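Local coordinates for protein 3-oxo-tetronate kinase (Haemophilus influenzae, PDB 1YZY) that catalyses the ATP-dependent phosphorylation of 3-oxo-tetronate to 3-oxo-tetronate 4-phosphate, as a member of the four-carbon acid sugar kinase family, at residues 81-85 / 110-114. Numbering follows the deposited sequence.
Sequences YCSTF and VITPA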
loop_
_atom_site.group_PDB
_atom_site.type_symbol
_atom_site.label_atom_id
_atom_site.label_comp_id
_atom_site.label_asym_id
_atom_site.label_seq_id
_atom_site.Cartn_x
_atom_site.Cartn_y
_atom_site.Cartn_z
ATOM N N TYR A 81 1.041 5.512 -9.630
ATOM C CA TYR A 81 -0.147 6.324 -9.414
ATOM C C TYR A 81 -1.408 5.452 -9.440
ATOM O O TYR A 81 -1.318 4.228 -9.502
ATOM C CB TYR A 81 -0.219 7.478 -10.423
ATOM C CG TYR A 81 0.148 7.104 -11.841
ATOM C CD1 TYR A 81 -0.697 6.310 -12.616
ATOM C CD2 TYR A 81 1.333 7.553 -12.412
ATOM C CE1 TYR A 81 -0.370 5.975 -13.926
ATOM C CE2 TYR A 81 1.672 7.226 -13.719
ATOM C CZ TYR A 81 0.812 6.436 -14.473
ATOM O OH TYR A 81 1.123 6.128 -15.781
ATOM N N CYS A 82 -2.583 6.064 -9.363
ATOM C CA CYS A 82 -3.816 5.287 -9.335
ATOM C C CYS A 82 -4.171 4.663 -10.688
ATOM O O CYS A 82 -3.810 5.200 -11.747
ATOM C CB CYS A 82 -4.973 6.148 -8.821
ATOM S SG CYS A 82 -6.445 5.237 -8.270
ATOM N N SER A 83 -4.867 3.528 -10.643
ATOM C CA SER A 83 -5.278 2.828 -11.858
ATOM C C SER A 83 -6.359 3.583 -12.658
ATOM O O SER A 83 -6.654 3.232 -13.806
ATOM C CB SER A 83 -5.717 1.394 -11.535
ATOM O OG SER A 83 -6.892 1.350 -10.736
ATOM N N THR A 84 -6.946 4.614 -12.051
ATOM C CA THR A 84 -7.956 5.434 -12.725
ATOM C C THR A 84 -7.344 6.765 -13.178
ATOM O O THR A 84 -8.051 7.702 -13.558
ATOM C CB THR A 84 -9.216 5.656 -11.865
ATOM O OG1 THR A 84 -8.862 5.708 -10.480
ATOM C CG2 THR A 84 -10.194 4.523 -12.069
ATOM N N PHE A 85 -6.012 6.814 -13.145
ATOM C CA PHE A 85 -5.229 7.969 -13.575
ATOM C C PHE A 85 -5.563 9.274 -12.839
ATOM O O PHE A 85 -5.338 10.358 -13.374
ATOM C CB PHE A 85 -5.387 8.144 -15.101
ATOM C CG PHE A 85 -4.160 8.676 -15.787
ATOM C CD1 PHE A 85 -3.008 7.902 -15.881
ATOM C CD2 PHE A 85 -4.157 9.947 -16.356
ATOM C CE1 PHE A 85 -1.874 8.386 -16.530
ATOM C CE2 PHE A 85 -3.016 10.440 -17.009
ATOM C CZ PHE A 85 -1.881 9.656 -17.092
ATOM N N VAL A 110 6.958 5.008 -20.273
ATOM C CA VAL A 110 5.625 4.467 -20.571
ATOM C C VAL A 110 4.579 4.850 -19.521
ATOM O O VAL A 110 4.908 5.172 -18.384
ATOM C CB VAL A 110 5.636 2.920 -20.703
ATOM C CG1 VAL A 110 6.659 2.497 -21.734
ATOM C CG2 VAL A 110 5.919 2.261 -19.355
ATOM N N ILE A 111 3.315 4.773 -19.915
ATOM C CA ILE A 111 2.203 5.108 -19.040
ATOM C C ILE A 111 1.203 3.965 -19.095
ATOM O O ILE A 111 0.749 3.595 -20.177
ATOM C CB ILE A 111 1.520 6.413 -19.521
ATOM C CG1 ILE A 111 2.465 7.598 -19.322
ATOM C CG2 ILE A 111 0.162 6.609 -18.860
ATOM C CD1 ILE A 111 1.927 8.877 -19.872
ATOM N N THR A 112 0.868 3.392 -17.945
ATOM C CA THR A 112 -0.103 2.310 -17.921
ATOM C C THR A 112 -0.732 1.996 -16.575
ATOM O O THR A 112 -0.110 1.386 -15.715
ATOM C CB THR A 112 0.456 0.994 -18.541
ATOM O OG1 THR A 112 -0.510 -0.056 -18.394
ATOM C CG2 THR A 112 1.763 0.578 -17.880
ATOM N N PRO A 113 -1.942 2.518 -16.338
ATOM C CA PRO A 113 -2.676 2.278 -15.095
ATOM C C PRO A 113 -3.549 1.026 -15.159
ATOM O O PRO A 113 -4.567 0.908 -14.478
ATOM C CB PRO A 113 -3.682 3.433 -15.079
ATOM C CG PRO A 113 -3.874 3.760 -16.524
ATOM C CD PRO A 113 -2.477 3.705 -17.028
ATOM N N ALA A 114 -3.139 0.078 -15.993
ATOM C CA ALA A 114 -3.842 -1.153 -16.333
ATOM C C ALA A 114 -3.486 -2.417 -15.554
ATOM O O ALA A 114 -2.340 -2.658 -15.183
ATOM C CB ALA A 114 -3.903 -1.483 -17.833
#
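P113, with 90 Å² of its surface buried, is the wedge of this contact. Its CA lies 4.2 Å from the CA of S83, and its compact ring, which has no amide hydrogen to satisfy, suits packing against the rings of Y81, just before the type I turn C82–F85, and F85, its last residue. The turn is closed by F85 N donating to C82 O (3.1 Å), and P113 CB sits 3.8 Å from that same C82 O. Y81 presents its ring edge, CE1 being 4.3 Å from P113 CB, while F85 CD1 lies 4.3 Å from P113 CG. The branched I111 fills the space beyond: its CG2 is 3.6 Å from F85 CE1 and 3.3 Å from Y81 OH. Being a tyrosine, Y81 can pack here and still hydrogen-bond T218 through its hydroxyl; helix 152-159 adds L152 against F85 and P113. Within the sugar-binding N-terminal domain, the loop leaving strand 77-80 of the large mixed sheet thus meets edge strand 109-111 of the three-stranded parallel sheet and the residues that follow it.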